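Local coordinates for Alr2269 protein (Nostoc sp., PDB 3MC9), which probably takes part in inserting and assembling beta-barrel proteins in the outer membrane, as a cyanobacterial Omp85 whose periplasmic region is built of POTRA domains, at residues A[139-144]-A[209-214]; A[71-76]-A[133-138]; A[65-70]-A[88-93]. All coordinates share one frame; numbering follows the deposited sequence.

Contact 1 of 3, residues A[139-144]-A[209-214]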
ATOM      1  N   VAL A 139       3.006  -3.398  11.276  1.00 45.26           N
ATOM      2  CA  VAL A 139       3.726  -2.270  11.877  1.00 44.89           C
ATOM      3  C   VAL A 139       5.126  -2.244  11.273  1.00 44.13           C
ATOM      4  O   VAL A 139       5.778  -3.277  11.187  1.00 43.86           O
ATOM      5  CB  VAL A 139       3.821  -2.421  13.409  1.00 46.47           C
ATOM      6  CG1 VAL A 139       4.561  -1.242  14.030  1.00 47.01           C
ATOM      7  CG2 VAL A 139       2.422  -2.559  14.023  1.00 46.97           C
ATOM      8  N   LEU A 140       5.571  -1.078  10.808  1.00 43.85           N
ATOM      9  CA  LEU A 140       6.918  -0.959  10.216  1.00 43.30           C
ATOM     10  C   LEU A 140       7.984  -1.088  11.302  1.00 44.84           C
ATOM     11  O   LEU A 140       8.068  -0.245  12.208  1.00 45.64           O
ATOM     12  CB  LEU A 140       7.074   0.367   9.467  1.00 41.93           C
ATOM     13  CG  LEU A 140       8.417   0.621   8.776  1.00 40.45           C
ATOM     14  CD1 LEU A 140       8.645  -0.365   7.618  1.00 38.09           C
ATOM     15  CD2 LEU A 140       8.493   2.046   8.286  1.00 36.88           C
ATOM     16  N   SER A 141       8.790  -2.144  11.225  1.00 45.54           N
ATOM     17  CA  SER A 141       9.895  -2.310  12.164  1.00 46.94           C
ATOM     18  C   SER A 141      11.170  -1.703  11.591  1.00 46.91           C
ATOM     19  O   SER A 141      11.917  -1.031  12.313  1.00 47.87           O
ATOM     20  CB  SER A 141      10.114  -3.780  12.532  1.00 48.36           C
ATOM     21  OG  SER A 141      10.364  -4.571  11.387  1.00 47.51           O
ATOM     22  N   LYS A 142      11.425  -1.931  10.301  1.00 45.79           N
ATOM     23  CA  LYS A 142      12.571  -1.306   9.658  1.00 44.92           C
ATOM     24  C   LYS A 142      12.579  -1.296   8.125  1.00 42.74           C
ATOM     25  O   LYS A 142      11.847  -2.044   7.476  1.00 41.78           O
ATOM     26  CB  LYS A 142      13.860  -1.920  10.211  1.00 47.49           C
ATOM     27  CG  LYS A 142      14.513  -2.989   9.392  1.00 49.41           C
ATOM     28  CD  LYS A 142      16.011  -2.775   9.383  1.00 52.66           C
ATOM     29  CE  LYS A 142      16.747  -3.642  10.363  1.00 55.92           C
ATOM     30  NZ  LYS A 142      18.212  -3.475  10.121  1.00 58.36           N
ATOM     31  N   VAL A 143      13.392  -0.393   7.571  1.00 41.06           N
ATOM     32  CA  VAL A 143      13.659  -0.326   6.140  1.00 39.65           C
ATOM     33  C   VAL A 143      15.139  -0.635   5.876  1.00 40.71           C
ATOM     34  O   VAL A 143      16.025  -0.037   6.486  1.00 41.26           O
ATOM     35  CB  VAL A 143      13.274   1.058   5.527  1.00 38.34           C
ATOM     36  CG1 VAL A 143      13.617   1.110   4.050  1.00 35.23           C
ATOM     37  CG2 VAL A 143      11.794   1.339   5.724  1.00 36.13           C
ATOM     38  N   GLU A 144      15.378  -1.590   4.984  1.00 41.03           N
ATOM     39  CA  GLU A 144      16.715  -1.966   4.532  1.00 42.19           C
ATOM     40  C   GLU A 144      16.879  -1.639   3.054  1.00 40.71           C
ATOM     41  O   GLU A 144      15.960  -1.869   2.276  1.00 40.06           O
ATOM     42  CB  GLU A 144      16.879  -3.477   4.614  1.00 44.15           C
ATOM     43  CG  GLU A 144      17.112  -4.049   5.964  1.00 48.78           C
ATOM     44  CD  GLU A 144      17.240  -5.562   5.905  1.00 52.95           C
ATOM     45  OE1 GLU A 144      17.281  -6.113   4.779  1.00 56.51           O
ATOM     46  OE2 GLU A 144      17.301  -6.196   6.974  1.00 56.12           O
ATOM     47  N   ASN A 209       6.799  -9.493   9.385  1.00 57.71           N
ATOM     48  CA  ASN A 209       7.462  -8.866  10.547  1.00 57.51           C
ATOM     49  C   ASN A 209       7.717  -7.357  10.374  1.00 54.54           C
ATOM     50  O   ASN A 209       8.378  -6.747  11.207  1.00 54.86           O
ATOM     51  CB  ASN A 209       8.804  -9.547  10.895  1.00 59.44           C
ATOM     52  CG  ASN A 209       8.933 -10.944  10.313  1.00 63.42           C
ATOM     53  OD1 ASN A 209       8.687 -11.159   9.117  1.00 65.93           O
ATOM     54  ND2 ASN A 209       9.323 -11.902  11.152  1.00 67.07           N
ATOM     55  N   GLY A 210       7.238  -6.761   9.284  1.00 51.86           N
ATOM     56  CA  GLY A 210       7.345  -5.309   9.096  1.00 48.91           C
ATOM     57  C   GLY A 210       8.714  -4.795   8.668  1.00 46.77           C
ATOM     58  O   GLY A 210       9.035  -3.625   8.888  1.00 45.43           O
ATOM     59  N   VAL A 211       9.514  -5.667   8.066  1.00 45.60           N
ATOM     60  CA  VAL A 211      10.768  -5.273   7.453  1.00 44.24           C
ATOM     61  C   VAL A 211      10.504  -4.978   5.983  1.00 42.38           C
ATOM     62  O   VAL A 211      10.070  -5.843   5.242  1.00 42.82           O
ATOM     63  CB  VAL A 211      11.859  -6.370   7.558  1.00 45.87           C
ATOM     64  CG1 VAL A 211      13.121  -5.938   6.792  1.00 45.04           C
ATOM     65  CG2 VAL A 211      12.193  -6.694   9.038  1.00 46.63           C
ATOM     66  N   VAL A 212      10.753  -3.740   5.579  1.00 40.29           N
ATOM     67  CA  VAL A 212      10.681  -3.345   4.182  1.00 38.92           C
ATOM     68  C   VAL A 212      12.072  -3.362   3.564  1.00 38.84           C
ATOM     69  O   VAL A 212      12.967  -2.658   4.029  1.00 39.00           O
ATOM     70  CB  VAL A 212      10.123  -1.934   4.027  1.00 37.59           C
ATOM     71  CG1 VAL A 212      10.082  -1.520   2.533  1.00 36.37           C
ATOM     72  CG2 VAL A 212       8.763  -1.845   4.671  1.00 38.00           C
ATOM     73  N   THR A 213      12.234  -4.137   2.499  1.00 38.55           N
ATOM     74  CA  THR A 213      13.470  -4.162   1.752  1.00 38.49           C
ATOM     75  C   THR A 213      13.285  -3.383   0.447  1.00 37.23           C
ATOM     76  O   THR A 213      12.415  -3.720  -0.365  1.00 38.04           O
ATOM     77  CB  THR A 213      13.898  -5.598   1.433  1.00 40.00           C
ATOM     78  OG1 THR A 213      13.903  -6.373   2.641  1.00 41.55           O
ATOM     79  CG2 THR A 213      15.274  -5.630   0.777  1.00 40.40           C
ATOM     80  N   LEU A 214      14.097  -2.345   0.265  1.00 35.85           N
ATOM     81  CA  LEU A 214      14.126  -1.549  -0.968  1.00 35.21           C
ATOM     82  C   LEU A 214      15.349  -1.934  -1.795  1.00 35.87           C
ATOM     83  O   LEU A 214      16.493  -1.707  -1.397  1.00 36.13           O
ATOM     84  CB  LEU A 214      14.196  -0.059  -0.657  1.00 34.02           C
ATOM     85  CG  LEU A 214      13.106   0.519   0.238  1.00 32.78           C
ATOM     86  CD1 LEU A 214      13.411   2.005   0.531  1.00 29.67           C
ATOM     87  CD2 LEU A 214      11.755   0.338  -0.447  1.00 31.09           C
TER
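Val-143 and Val-212 are paired across two parallel strands, 142-144 and 211-214, and point the same way, side by side, with Val-143 CG2 4.0 Å from Val-212 CB. This is the tight face. Beyond the pair, Val-143 CG1, set anti to its backbone N (chi1 178°), lies 3.6 Å from Leu-214 CD1. Before the strand begins, Leu-140 crosses Val-212 at about a right angle, and its CD1 comes within 3.3 Å of Val-212 CG2, closer than carbons usually pack. Leu-179 of helix 176-192 touches both valines, and Phe-166 of helix 161-166 meets Val-143 and Leu-214, so this face looks into the hydrophobic core.

The strands run at 21° to each other, and the bonding is a regular parallel ladder: Val-212 N donates to Lys-142 O, Glu-144 N to Val-212 O and Leu-214 N to Glu-144 O, all three N-H...O bonds being nearly straight. Strand 142-146 forms one edge of the three-stranded mixed sheet of this POTRA domain, with 211-217 in the middle and helices packed on the valine face. Where the ladder starts, it is less regular. Gly-210 O takes both Ser-141 N, at 2.8 Å, and Lys-142 N, at 3.3 Å, from the same face of its carbonyl plane. Gly-210 CA sits 3.3 Å from Val-139 O in a CA-H...O contact, and a positive phi suits glycine here.

The other face, carrying Lys-142, Val-211, Glu-144 and Thr-213, is looser and partly open to solvent. Lys-142 CG comes no nearer than 4.2 Å to Val-211 CG1, and the rest of the lysine bends away. Glu-144 slants across Thr-213, where OE1 stays 4.0 Å from Thr-213 OG1.

Contact 2 of 3, residues A[71-76]-A[133-138]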
ATOM      1  N   PRO A  71     -11.578  -7.500   7.636  1.00 49.05           N
ATOM      2  CA  PRO A  71     -10.177  -7.887   7.639  1.00 50.04           C
ATOM      3  C   PRO A  71     -10.042  -9.258   7.002  1.00 50.48           C
ATOM      4  O   PRO A  71     -10.910 -10.099   7.176  1.00 51.59           O
ATOM      5  CB  PRO A  71      -9.839  -7.961   9.134  1.00 51.22           C
ATOM      6  CG  PRO A  71     -11.118  -8.400   9.768  1.00 51.95           C
ATOM      7  CD  PRO A  71     -12.209  -7.733   8.950  1.00 50.61           C
ATOM      8  N   GLN A  72      -8.977  -9.479   6.257  1.00 50.68           N
ATOM      9  CA  GLN A  72      -8.688 -10.806   5.733  1.00 51.78           C
ATOM     10  C   GLN A  72      -8.283 -11.759   6.868  1.00 53.23           C
ATOM     11  O   GLN A  72      -8.567 -12.952   6.813  1.00 53.84           O
ATOM     12  CB  GLN A  72      -7.570 -10.731   4.710  1.00 51.71           C
ATOM     13  CG  GLN A  72      -7.481 -11.953   3.830  1.00 53.26           C
ATOM     14  CD  GLN A  72      -6.433 -11.794   2.760  1.00 54.57           C
ATOM     15  OE1 GLN A  72      -5.784 -10.753   2.660  1.00 55.10           O
ATOM     16  NE2 GLN A  72      -6.259 -12.828   1.947  1.00 56.31           N
ATOM     17  N   SER A  73      -7.608 -11.212   7.878  1.00 53.49           N
ATOM     18  CA  SER A  73      -7.290 -11.928   9.111  1.00 54.97           C
ATOM     19  C   SER A  73      -7.048 -10.911  10.227  1.00 55.24           C
ATOM     20  O   SER A  73      -6.863  -9.715   9.962  1.00 54.01           O
ATOM     21  CB  SER A  73      -6.055 -12.799   8.921  1.00 55.92           C
ATOM     22  OG  SER A  73      -4.889 -11.999   8.780  1.00 56.01           O
ATOM     23  N   GLY A  74      -7.035 -11.387  11.465  1.00 56.73           N
ATOM     24  CA  GLY A  74      -6.958 -10.504  12.621  1.00 57.58           C
ATOM     25  C   GLY A  74      -8.235  -9.692  12.771  1.00 57.35           C
ATOM     26  O   GLY A  74      -9.311 -10.122  12.348  1.00 56.64           O
ATOM     27  N   GLN A  75      -8.112  -8.525  13.395  1.00 57.86           N
ATOM     28  CA  GLN A  75      -9.220  -7.585  13.518  1.00 58.19           C
ATOM     29  C   GLN A  75      -8.995  -6.380  12.643  1.00 56.71           C
ATOM     30  O   GLN A  75      -7.863  -6.038  12.321  1.00 56.20           O
ATOM     31  CB  GLN A  75      -9.382  -7.077  14.948  1.00 59.93           C
ATOM     32  CG  GLN A  75     -10.174  -7.964  15.851  1.00 62.68           C
ATOM     33  CD  GLN A  75      -9.278  -8.719  16.781  1.00 66.44           C
ATOM     34  OE1 GLN A  75      -9.112  -8.335  17.938  1.00 68.90           O
ATOM     35  NE2 GLN A  75      -8.642  -9.773  16.271  1.00 67.33           N
ATOM     36  N   LEU A  76     -10.093  -5.730  12.283  1.00 56.35           N
ATOM     37  CA  LEU A  76     -10.036  -4.478  11.565  1.00 55.43           C
ATOM     38  C   LEU A  76     -10.370  -3.362  12.535  1.00 56.47           C
ATOM     39  O   LEU A  76     -11.465  -3.318  13.095  1.00 57.11           O
ATOM     40  CB  LEU A  76     -11.016  -4.462  10.393  1.00 54.25           C
ATOM     41  CG  LEU A  76     -10.830  -3.291   9.420  1.00 53.22           C
ATOM     42  CD1 LEU A  76      -9.395  -3.266   8.881  1.00 52.39           C
ATOM     43  CD2 LEU A  76     -11.825  -3.376   8.272  1.00 52.20           C
ATOM     44  N   ILE A 133     -12.486  -7.029   1.288  1.00 35.82           N
ATOM     45  CA  ILE A 133     -11.670  -7.763   2.240  1.00 36.74           C
ATOM     46  C   ILE A 133     -10.264  -7.210   2.149  1.00 37.42           C
ATOM     47  O   ILE A 133      -9.637  -7.219   1.091  1.00 37.20           O
ATOM     48  CB  ILE A 133     -11.730  -9.283   1.978  1.00 37.61           C
ATOM     49  CG1 ILE A 133     -13.183  -9.758   2.092  1.00 37.73           C
ATOM     50  CG2 ILE A 133     -10.835 -10.046   2.975  1.00 36.94           C
ATOM     51  CD1 ILE A 133     -13.538 -10.892   1.171  1.00 40.20           C
ATOM     52  N   VAL A 134      -9.781  -6.685   3.266  1.00 38.63           N
ATOM     53  CA  VAL A 134      -8.543  -5.938   3.269  1.00 38.97           C
ATOM     54  C   VAL A 134      -7.606  -6.515   4.325  1.00 40.62           C
ATOM     55  O   VAL A 134      -8.053  -7.023   5.351  1.00 41.61           O
ATOM     56  CB  VAL A 134      -8.798  -4.447   3.530  1.00 38.61           C
ATOM     57  CG1 VAL A 134      -9.814  -3.887   2.520  1.00 37.82           C
ATOM     58  CG2 VAL A 134      -9.278  -4.209   4.957  1.00 38.81           C
ATOM     59  N   GLN A 135      -6.310  -6.445   4.050  1.00 41.03           N
ATOM     60  CA  GLN A 135      -5.282  -6.931   4.959  1.00 42.18           C
ATOM     61  C   GLN A 135      -4.436  -5.737   5.327  1.00 41.89           C
ATOM     62  O   GLN A 135      -3.665  -5.249   4.502  1.00 41.85           O
ATOM     63  CB  GLN A 135      -4.431  -8.011   4.291  1.00 42.75           C
ATOM     64  CG  GLN A 135      -3.378  -8.663   5.197  1.00 45.36           C
ATOM     65  CD  GLN A 135      -3.887  -9.025   6.594  1.00 48.29           C
ATOM     66  OE1 GLN A 135      -3.399  -8.491   7.584  1.00 52.36           O
ATOM     67  NE2 GLN A 135      -4.852  -9.935   6.676  1.00 48.73           N
ATOM     68  N   PRO A 136      -4.611  -5.219   6.554  1.00 42.20           N
ATOM     69  CA  PRO A 136      -3.796  -4.085   6.965  1.00 42.09           C
ATOM     70  C   PRO A 136      -2.303  -4.392   6.882  1.00 42.29           C
ATOM     71  O   PRO A 136      -1.884  -5.528   7.109  1.00 42.55           O
ATOM     72  CB  PRO A 136      -4.215  -3.850   8.424  1.00 43.16           C
ATOM     73  CG  PRO A 136      -5.543  -4.495   8.560  1.00 43.64           C
ATOM     74  CD  PRO A 136      -5.583  -5.617   7.585  1.00 42.62           C
ATOM     75  N   ASN A 137      -1.513  -3.379   6.544  1.00 41.85           N
ATOM     76  CA  ASN A 137      -0.051  -3.511   6.564  1.00 42.13           C
ATOM     77  C   ASN A 137       0.405  -3.832   7.983  1.00 43.55           C
ATOM     78  O   ASN A 137      -0.259  -3.442   8.948  1.00 44.18           O
ATOM     79  CB  ASN A 137       0.617  -2.206   6.136  1.00 41.66           C
ATOM     80  CG  ASN A 137       0.629  -2.000   4.627  1.00 39.88           C
ATOM     81  OD1 ASN A 137       0.781  -2.942   3.850  1.00 40.46           O
ATOM     82  ND2 ASN A 137       0.496  -0.754   4.214  1.00 36.58           N
ATOM     83  N   PRO A 138       1.541  -4.525   8.125  1.00 45.23           N
ATOM     84  CA  PRO A 138       2.071  -4.714   9.464  1.00 45.82           C
ATOM     85  C   PRO A 138       2.695  -3.427   9.986  1.00 44.70           C
ATOM     86  O   PRO A 138       2.882  -2.478   9.217  1.00 43.56           O
ATOM     87  CB  PRO A 138       3.162  -5.759   9.253  1.00 46.28           C
ATOM     88  CG  PRO A 138       3.688  -5.446   7.901  1.00 45.22           C
ATOM     89  CD  PRO A 138       2.502  -4.954   7.098  1.00 45.04           C
TER
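Gln-72 lies against Ile-133 and Gln-135 at the end of strand 127-136 and can be followed outward from its backbone. Its N donates to Val-134 O at 2.8 Å with an N-H...O angle of 150°, the donor standing 41° out of the carbonyl plane. Pro-71 CA faces the same oxygen at 3.2 Å in a CA-H...O contact, which gives this carbonyl two neighbours from the loop. From there CB points toward the strand and packs 3.8 Å from Ile-133 CG2. CG, anti to the backbone N (chi1 -163°), remains by that methyl at 4.0 Å. The chain continues extended, and the amide oxygen OE1 ends 3.5 Å from Gln-135 CB. Thus the glutamine lies across both Ile-133 and Gln-135 at about a right angle, its aliphatic part on the first and its oxygen beside CB and CG of the second. Asn-116 of strand 114-124 also touches it.

On the face carrying Val-134 and Pro-136, Leu-76 brings the loop back. Its CD1 meets Val-134 CG2 at 4.0 Å, the two side chains crossing at about a right angle, and approaches Pro-136 CG at 4.1 Å more obliquely. Helix 78-87 adjoins this apolar patch, with Leu-80 on Pro-136.

The Pro-71 with Val-134 bridge is parallel, and beyond it the chain from 71 turns off as a loop that leads into helix 78-87. The arrangement is that of the exit from a parallel pair of strands in a POTRA domain, where the first strand gives way to the first helix beside the end of the last strand.

Contact 3 of 3, residues A[65-70]-A[88-93]; sequences SEVLVR and IRTQPG
The first strand of the N-terminal POTRA domain here, 62-71, has the face around Val-67 covered by the loop that leaves helix 78-87 for the short strand 95-96, while the helix itself covers Val-69. Val-67 carries the contact: its CB points toward the loop, and its two methyls serve different neighbours. CG1, anti to the backbone N (chi1 175°), reaches tip to tip toward Ile-88, whose CD1 lies 3.8 Å away. CG2, anti to the carbonyl carbon, meets three successive residues of the loop. It is 3.7 Å from Thr-90 O and 3.8 Å from Pro-92 CD and also touches Gln-91 CA, so residues 90-92 pass close by this one methyl. The side chains of Val-67 and Pro-92 cross at about a right angle.

Further toward the start of the strand, Pro-92 CB rests 3.7 Å from Ser-65 O, and Glu-66 and Pro-92 have the closest CA atoms, 4.8 Å apart. No hydrogen bond joins the two segments; they meet by van der Waals contact of carbons with carbons and with two carbonyl oxygens, burying 242 Å². The touching parts run 148° apart, roughly antiparallel, without a ladder.

The polar groups have partners outside the two segments. Thr-90 OG1 is hydrogen-bonded to Asp-104 of helix 98-110 and to Thr-96, while Glu-66, whose CB points away from the loop, forms a salt bridge with Arg-129. Phe-132 of strand 127-136 touches both Val-67 and Ile-88, placing their meeting point in the buried layer between sheet and helices. A valine from the sheet, met by the isoleucine just beyond a helix, closes the end of the layer between sheet and helices in the POTRA alpha/beta fold, where the loop after helix 78-87 takes over.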
ATOM      1  N   SER A  65     -26.984  -4.066  -2.412  1.00 34.00           N
ATOM      2  CA  SER A  65     -27.812  -4.059  -1.187  1.00 34.97           C
ATOM      3  C   SER A  65     -27.037  -3.737   0.084  1.00 35.53           C
ATOM      4  O   SER A  65     -27.616  -3.224   1.055  1.00 35.35           O
ATOM      5  CB  SER A  65     -28.525  -5.400  -0.980  1.00 35.22           C
ATOM      6  OG  SER A  65     -27.595  -6.470  -0.865  1.00 35.90           O
ATOM      7  N   GLU A  66     -25.749  -4.072   0.088  1.00 35.57           N
ATOM      8  CA  GLU A  66     -24.932  -4.020   1.309  1.00 36.57           C
ATOM      9  C   GLU A  66     -23.442  -3.974   0.986  1.00 35.46           C
ATOM     10  O   GLU A  66     -22.979  -4.647   0.075  1.00 34.07           O
ATOM     11  CB  GLU A  66     -25.223  -5.243   2.178  1.00 38.06           C
ATOM     12  CG  GLU A  66     -25.297  -4.921   3.662  1.00 42.90           C
ATOM     13  CD  GLU A  66     -25.561  -6.141   4.548  1.00 48.90           C
ATOM     14  OE1 GLU A  66     -26.178  -7.127   4.078  1.00 52.06           O
ATOM     15  OE2 GLU A  66     -25.159  -6.101   5.733  1.00 53.13           O
ATOM     16  N   VAL A  67     -22.712  -3.137   1.717  1.00 35.83           N
ATOM     17  CA  VAL A  67     -21.256  -3.100   1.622  1.00 35.86           C
ATOM     18  C   VAL A  67     -20.693  -3.470   2.966  1.00 37.24           C
ATOM     19  O   VAL A  67     -21.049  -2.870   3.978  1.00 38.31           O
ATOM     20  CB  VAL A  67     -20.710  -1.714   1.195  1.00 35.63           C
ATOM     21  CG1 VAL A  67     -19.159  -1.715   1.225  1.00 33.34           C
ATOM     22  CG2 VAL A  67     -21.209  -1.367  -0.196  1.00 32.65           C
ATOM     23  N   LEU A  68     -19.840  -4.483   2.977  1.00 38.40           N
ATOM     24  CA  LEU A  68     -19.157  -4.905   4.195  1.00 40.21           C
ATOM     25  C   LEU A  68     -17.656  -4.684   3.975  1.00 40.36           C
ATOM     26  O   LEU A  68     -17.125  -4.954   2.891  1.00 39.72           O
ATOM     27  CB  LEU A  68     -19.445  -6.385   4.517  1.00 40.85           C
ATOM     28  CG  LEU A  68     -20.905  -6.878   4.567  1.00 42.87           C
ATOM     29  CD1 LEU A  68     -21.005  -8.357   5.057  1.00 44.56           C
ATOM     30  CD2 LEU A  68     -21.748  -5.988   5.452  1.00 44.20           C
ATOM     31  N   VAL A  69     -16.984  -4.152   4.988  1.00 41.50           N
ATOM     32  CA  VAL A  69     -15.530  -4.002   4.955  1.00 42.03           C
ATOM     33  C   VAL A  69     -14.992  -4.947   6.007  1.00 43.67           C
ATOM     34  O   VAL A  69     -15.372  -4.833   7.163  1.00 44.63           O
ATOM     35  CB  VAL A  69     -15.105  -2.573   5.289  1.00 41.89           C
ATOM     36  CG1 VAL A  69     -13.586  -2.496   5.411  1.00 42.35           C
ATOM     37  CG2 VAL A  69     -15.625  -1.602   4.229  1.00 40.78           C
ATOM     38  N   ARG A  70     -14.138  -5.890   5.611  1.00 45.03           N
ATOM     39  CA  ARG A  70     -13.697  -6.959   6.516  1.00 47.12           C
ATOM     40  C   ARG A  70     -12.183  -7.158   6.482  1.00 47.42           C
ATOM     41  O   ARG A  70     -11.578  -7.039   5.428  1.00 46.22           O
ATOM     42  CB  ARG A  70     -14.360  -8.298   6.143  1.00 47.82           C
ATOM     43  CG  ARG A  70     -15.866  -8.364   6.354  1.00 50.22           C
ATOM     44  CD  ARG A  70     -16.238  -8.226   7.829  1.00 54.21           C
ATOM     45  NE  ARG A  70     -17.683  -8.311   8.041  1.00 57.48           N
ATOM     46  CZ  ARG A  70     -18.504  -7.272   8.222  1.00 59.63           C
ATOM     47  NH1 ARG A  70     -19.805  -7.494   8.401  1.00 60.31           N
ATOM     48  NH2 ARG A  70     -18.050  -6.014   8.230  1.00 59.81           N
ATOM     49  N   ILE A  88     -14.086   4.426  -1.234  1.00 35.33           N
ATOM     50  CA  ILE A  88     -14.904   3.636  -2.142  1.00 34.30           C
ATOM     51  C   ILE A  88     -16.149   4.424  -2.528  1.00 35.22           C
ATOM     52  O   ILE A  88     -16.658   5.230  -1.748  1.00 35.54           O
ATOM     53  CB  ILE A  88     -15.262   2.245  -1.547  1.00 33.78           C
ATOM     54  CG1 ILE A  88     -16.169   2.354  -0.321  1.00 33.57           C
ATOM     55  CG2 ILE A  88     -13.991   1.490  -1.188  1.00 32.18           C
ATOM     56  CD1 ILE A  88     -16.725   0.998   0.146  1.00 32.35           C
ATOM     57  N   ARG A  89     -16.609   4.234  -3.756  1.00 35.74           N
ATOM     58  CA  ARG A  89     -17.876   4.804  -4.187  1.00 36.90           C
ATOM     59  C   ARG A  89     -18.989   3.778  -4.086  1.00 35.90           C
ATOM     60  O   ARG A  89     -20.132   4.138  -3.875  1.00 36.06           O
ATOM     61  CB  ARG A  89     -17.805   5.275  -5.630  1.00 38.09           C
ATOM     62  CG  ARG A  89     -17.129   6.608  -5.870  1.00 42.75           C
ATOM     63  CD  ARG A  89     -17.187   6.933  -7.377  1.00 47.24           C
ATOM     64  NE  ARG A  89     -18.388   7.672  -7.791  1.00 51.01           N
ATOM     65  CZ  ARG A  89     -18.812   7.794  -9.051  1.00 54.54           C
ATOM     66  NH1 ARG A  89     -18.162   7.195 -10.049  1.00 55.43           N
ATOM     67  NH2 ARG A  89     -19.901   8.512  -9.325  1.00 57.27           N
ATOM     68  N   THR A  90     -18.678   2.500  -4.287  1.00 34.78           N
ATOM     69  CA  THR A  90     -19.705   1.461  -4.174  1.00 34.28           C
ATOM     70  C   THR A  90     -20.440   1.584  -2.832  1.00 34.88           C
ATOM     71  O   THR A  90     -19.827   1.737  -1.772  1.00 34.26           O
ATOM     72  CB  THR A  90     -19.118   0.064  -4.388  1.00 33.89           C
ATOM     73  OG1 THR A  90     -18.693  -0.051  -5.759  1.00 33.56           O
ATOM     74  CG2 THR A  90     -20.137  -1.021  -4.079  1.00 32.60           C
ATOM     75  N   GLN A  91     -21.769   1.575  -2.877  1.00 35.82           N
ATOM     76  CA  GLN A  91     -22.540   1.878  -1.670  1.00 36.63           C
ATOM     77  C   GLN A  91     -23.908   1.225  -1.725  1.00 36.73           C
ATOM     78  O   GLN A  91     -24.422   0.949  -2.811  1.00 35.48           O
ATOM     79  CB  GLN A  91     -22.610   3.411  -1.423  1.00 37.70           C
ATOM     80  CG  GLN A  91     -23.888   4.094  -1.827  1.00 41.22           C
ATOM     81  CD  GLN A  91     -23.908   5.608  -1.543  1.00 44.55           C
ATOM     82  OE1 GLN A  91     -23.106   6.362  -2.078  1.00 47.11           O
ATOM     83  NE2 GLN A  91     -24.865   6.043  -0.737  1.00 45.97           N
ATOM     84  N   PRO A  92     -24.489   0.947  -0.538  1.00 37.25           N
ATOM     85  CA  PRO A  92     -25.792   0.322  -0.487  1.00 37.64           C
ATOM     86  C   PRO A  92     -26.826   1.218  -1.159  1.00 38.61           C
ATOM     87  O   PRO A  92     -26.802   2.436  -0.979  1.00 39.43           O
ATOM     88  CB  PRO A  92     -26.077   0.177   1.025  1.00 38.36           C
ATOM     89  CG  PRO A  92     -25.037   0.982   1.729  1.00 37.85           C
ATOM     90  CD  PRO A  92     -23.889   1.122   0.802  1.00 37.56           C
ATOM     91  N   GLY A  93     -27.705   0.623  -1.952  1.00 38.34           N
ATOM     92  CA  GLY A  93     -28.794   1.382  -2.565  1.00 39.03           C
ATOM     93  C   GLY A  93     -28.377   2.233  -3.758  1.00 38.96           C
ATOM     94  O   GLY A  93     -29.107   3.146  -4.145  1.00 39.49           O
TER

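Contacts 2 and 3 both reach the four-stranded sheet, through strands 127-136 and 62-71, each pairing a strand with a loop; they touch directly, through Val-134 N and Arg-70 O at 2.8 Å, a probable hydrogen bond, and through Leu-76 packing on Val-69. Contact 1 belongs to the three-stranded sheet that follows in the chain, its centre about 32 Å from that of contact 3, and meets contact 2 where Pro-138 packs on Gly-210. Contact 1 is mainly a backbone ladder with one buried face. Contact 3, also partly buried, has apolar side-chain packing and no hydrogen bond across it. Contact 2, at the surface, combines one backbone bond with mixed polar and apolar side-chain contacts.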